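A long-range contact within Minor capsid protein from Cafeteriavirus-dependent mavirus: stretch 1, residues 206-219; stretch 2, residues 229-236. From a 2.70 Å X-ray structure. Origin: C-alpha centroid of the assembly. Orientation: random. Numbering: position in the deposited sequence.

Stretch 1, residues 206-219: IESNDLPVSYELLP
Stretch 2 (229-236) DNTGVFLT

Stretch 2 runs antiparallel to stretch 1 and is hydrogen-bonded to it through the backbone at two places, because the chain of stretch 1 loops out between them. Ile206 and Glu207 end a strand that begins earlier in the chain; residues 208 to 214 then loop out, and the chain returns to strand at Glu216 and Leu217. Stretch 2 stays largely extended, with phi/psi of -137/168° at Thr231, -166/150° at Gly232 and -132/118° at Phe234, until Leu235 turns to -92/-30°.

The better-defined pairing centres on Glu216 and Gly232, a hydrogen-bonded antiparallel pair with CA atoms 5.4 Å apart. Glu216 N donates to Gly232 O at 2.7 Å, and Gly232 N returns a bond to Glu216 O at 3.1 Å. Leu217 and Thr231 form the adjoining non-hydrogen-bonded pair, with their CA atoms drawn in to 4.8 Å; here Thr231 CA lies 3.4 Å from Glu216 O in a CA-H...O contact. Beyond this pair, Leu218 N donates to Asn230 O at 2.9 Å. At the other end, Leu235 N donates to Ile206 O at 2.8 Å with a nearly straight angle of 165°, whereas the bond from Ile206 N to Thr236 O is weak at 3.4 Å.

Across the gap left by the loop, aliphatic side chains fill the space. Val233, chi1 t, has the largest area covered by the opposing stretch; its CG1 packs 3.3 Å from Val213 CG1 (chi1 p) and 3.4 Å from Ser208 O. Leu235 (m, t) extends this apolar cluster: its CD1 meets Leu211 CD2 at 3.9 Å and Ile206 CG2 at 4.1 Å, while its CD2 lies 3.9 Å from Val213 CG1. Leu211 is t, p and Ile206 is m, t. The loop is braced internally by a hydrogen bond from Leu211 N to Ser208 OG, 3.1 Å.

The second methyl of Val233 serves an aromatic partner. Val233 CG2 sits 3.5 Å from the centroid of the Tyr215 ring and only 12° off its normal, a CH-pi contact over the face, with Tyr215 at chi1 -73° and chi2 60°. Gly232 N approaches the edge of the same ring, near its plane.

Glu216 points to one face of the sheet, Leu217 and Thr231 to the other. Ile206 CD1 meets Thr236 CG2 at 3.8 Å, and Glu216 CD lies 3.8 Å from Phe234 CB; both carboxylate oxygens of Glu216 are hydrogen-bonded elsewhere in the structure. Leu218 (m, t) brings CD1 to 4.2 Å from Phe234 CE1, with the phenylalanine at chi1 -72°, chi2 66°. Glycine at 232 leaves room here: an ideal CB on Gly232 would clash with Phe234 CE1, at 2.8 Å. Beyond Leu218, Asn230, chi1 t, donates from ND2 to Pro219 O at 3.3 Å, adding a side-chain bond beside the Leu218 N to Asn230 O bond.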

# COMPACT_ATOMS: atom_id res chain seq x y z
N ILE C 206 20.96 15.32 -6.81
CA ILE C 206 21.58 15.68 -8.09
C ILE C 206 21.92 17.17 -8.04
O ILE C 206 21.04 18.00 -7.82
CB ILE C 206 20.63 15.42 -9.28
CG1 ILE C 206 20.33 13.93 -9.40
CG2 ILE C 206 21.23 15.95 -10.58
CD1 ILE C 206 19.25 13.57 -10.41
N GLU C 207 23.20 17.49 -8.26
CA GLU C 207 23.70 18.89 -8.30
C GLU C 207 24.46 19.22 -9.59
O GLU C 207 24.85 18.32 -10.34
CB GLU C 207 24.54 19.22 -7.05
CG GLU C 207 25.63 18.23 -6.68
CD GLU C 207 26.30 18.55 -5.34
OE1 GLU C 207 25.63 19.07 -4.41
OE2 GLU C 207 27.50 18.26 -5.19
N SER C 208 24.63 20.52 -9.82
CA SER C 208 25.28 21.05 -11.02
C SER C 208 26.09 22.30 -10.70
O SER C 208 25.57 23.23 -10.09
CB SER C 208 24.23 21.41 -12.07
OG SER C 208 24.84 21.95 -13.24
N ASN C 209 27.35 22.33 -11.14
CA ASN C 209 28.21 23.52 -10.97
C ASN C 209 28.02 24.62 -12.02
O ASN C 209 28.36 25.77 -11.76
CB ASN C 209 29.70 23.14 -10.83
CG ASN C 209 30.21 22.26 -11.97
OD1 ASN C 209 29.63 22.21 -13.06
ND2 ASN C 209 31.30 21.54 -11.72
N ASP C 210 27.46 24.28 -13.19
CA ASP C 210 27.34 25.24 -14.32
C ASP C 210 25.97 25.37 -15.03
O ASP C 210 25.87 26.04 -16.06
CB ASP C 210 28.43 24.93 -15.36
CG ASP C 210 28.29 23.55 -15.99
OD1 ASP C 210 27.52 22.71 -15.46
OD2 ASP C 210 28.96 23.30 -17.01
N LEU C 211 24.92 24.75 -14.48
CA LEU C 211 23.56 24.93 -15.01
C LEU C 211 22.98 26.22 -14.44
O LEU C 211 22.92 26.37 -13.22
CB LEU C 211 22.65 23.76 -14.61
CG LEU C 211 21.19 23.79 -15.10
CD1 LEU C 211 21.08 23.64 -16.61
CD2 LEU C 211 20.40 22.69 -14.42
N PRO C 212 22.57 27.17 -15.32
CA PRO C 212 21.98 28.41 -14.80
C PRO C 212 20.59 28.17 -14.20
O PRO C 212 19.56 28.32 -14.86
CB PRO C 212 21.95 29.33 -16.02
CG PRO C 212 21.91 28.41 -17.19
CD PRO C 212 22.68 27.19 -16.79
N VAL C 213 20.60 27.78 -12.93
CA VAL C 213 19.40 27.42 -12.18
C VAL C 213 19.43 28.16 -10.84
O VAL C 213 20.50 28.46 -10.31
CB VAL C 213 19.30 25.89 -12.00
CG1 VAL C 213 20.37 25.35 -11.05
CG2 VAL C 213 17.92 25.47 -11.53
N SER C 214 18.25 28.43 -10.30
CA SER C 214 18.14 29.11 -9.01
C SER C 214 18.69 28.23 -7.90
O SER C 214 18.46 27.02 -7.88
CB SER C 214 16.69 29.49 -8.73
OG SER C 214 16.62 30.47 -7.71
N TYR C 215 19.43 28.84 -6.98
CA TYR C 215 20.06 28.13 -5.87
C TYR C 215 19.04 27.97 -4.76
O TYR C 215 18.12 28.77 -4.64
CB TYR C 215 21.26 28.92 -5.34
CG TYR C 215 22.51 28.95 -6.22
CD1 TYR C 215 22.48 29.48 -7.52
CD2 TYR C 215 23.74 28.47 -5.74
CE1 TYR C 215 23.62 29.51 -8.31
CE2 TYR C 215 24.88 28.50 -6.53
CZ TYR C 215 24.82 29.02 -7.82
OH TYR C 215 25.95 29.06 -8.61
N GLU C 216 19.20 26.94 -3.94
CA GLU C 216 18.44 26.80 -2.70
C GLU C 216 19.20 27.53 -1.59
O GLU C 216 20.43 27.62 -1.64
CB GLU C 216 18.25 25.32 -2.31
CG GLU C 216 17.48 24.47 -3.33
CD GLU C 216 16.91 23.18 -2.73
OE1 GLU C 216 17.39 22.72 -1.68
OE2 GLU C 216 15.97 22.60 -3.32
N LEU C 217 18.47 28.04 -0.60
CA LEU C 217 19.07 28.80 0.51
C LEU C 217 19.45 27.85 1.63
O LEU C 217 18.62 27.06 2.07
CB LEU C 217 18.09 29.86 1.03
CG LEU C 217 17.44 30.80 0.01
CD1 LEU C 217 16.60 31.84 0.73
CD2 LEU C 217 18.46 31.48 -0.89
N LEU C 218 20.70 27.94 2.10
CA LEU C 218 21.30 27.00 3.07
C LEU C 218 21.64 27.67 4.41
O LEU C 218 21.79 28.88 4.46
CB LEU C 218 22.56 26.37 2.47
CG LEU C 218 22.39 25.24 1.45
CD1 LEU C 218 23.72 24.91 0.80
CD2 LEU C 218 21.80 23.99 2.09
N PRO C 219 21.79 26.87 5.49
CA PRO C 219 22.15 27.42 6.80
C PRO C 219 23.64 27.79 6.91
O PRO C 219 24.40 27.59 5.96
CB PRO C 219 21.79 26.29 7.76
CG PRO C 219 21.99 25.05 6.97
CD PRO C 219 21.60 25.40 5.56
N ASP C 229 24.49 33.67 4.31
CA ASP C 229 24.09 33.85 2.92
C ASP C 229 24.56 32.65 2.08
O ASP C 229 24.82 32.77 0.88
CB ASP C 229 24.64 35.18 2.36
CG ASP C 229 26.16 35.24 2.32
OD1 ASP C 229 26.83 34.55 3.12
OD2 ASP C 229 26.70 35.99 1.47
N ASN C 230 24.64 31.48 2.73
CA ASN C 230 25.10 30.25 2.09
C ASN C 230 24.03 29.75 1.12
O ASN C 230 22.83 29.79 1.43
CB ASN C 230 25.41 29.19 3.15
CG ASN C 230 26.18 27.99 2.60
OD1 ASN C 230 26.55 27.95 1.42
ND2 ASN C 230 26.43 27.01 3.46
N THR C 231 24.46 29.31 -0.06
CA THR C 231 23.57 28.82 -1.11
C THR C 231 24.12 27.55 -1.75
O THR C 231 25.27 27.17 -1.52
CB THR C 231 23.34 29.89 -2.22
OG1 THR C 231 24.58 30.20 -2.86
CG2 THR C 231 22.73 31.15 -1.64
N GLY C 232 23.28 26.89 -2.54
CA GLY C 232 23.67 25.67 -3.25
C GLY C 232 22.69 25.27 -4.34
O GLY C 232 21.49 25.53 -4.24
N VAL C 233 23.21 24.62 -5.38
CA VAL C 233 22.42 24.12 -6.50
C VAL C 233 22.04 22.67 -6.23
O VAL C 233 22.91 21.80 -6.13
CB VAL C 233 23.20 24.21 -7.83
CG1 VAL C 233 22.38 23.65 -8.98
CG2 VAL C 233 23.59 25.65 -8.12
N PHE C 234 20.74 22.45 -6.07
CA PHE C 234 20.16 21.14 -5.79
C PHE C 234 19.01 20.96 -6.78
O PHE C 234 18.06 21.75 -6.74
CB PHE C 234 19.61 21.08 -4.36
CG PHE C 234 20.67 21.05 -3.27
CD1 PHE C 234 21.51 22.13 -3.05
CD2 PHE C 234 20.77 19.96 -2.41
CE1 PHE C 234 22.46 22.11 -2.04
CE2 PHE C 234 21.72 19.93 -1.40
CZ PHE C 234 22.56 21.01 -1.21
N LEU C 235 19.09 19.96 -7.65
CA LEU C 235 18.04 19.70 -8.66
C LEU C 235 16.94 18.73 -8.23
O LEU C 235 15.81 18.83 -8.70
CB LEU C 235 18.68 19.23 -9.97
CG LEU C 235 19.72 20.17 -10.58
CD1 LEU C 235 20.08 19.68 -11.98
CD2 LEU C 235 19.25 21.61 -10.64
N THR C 236 17.28 17.78 -7.36
CA THR C 236 16.27 16.98 -6.66
C THR C 236 16.87 16.43 -5.35
O THR C 236 18.09 16.32 -5.22
CB THR C 236 15.69 15.84 -7.54
OG1 THR C 236 14.53 15.26 -6.90
CG2 THR C 236 16.72 14.74 -7.82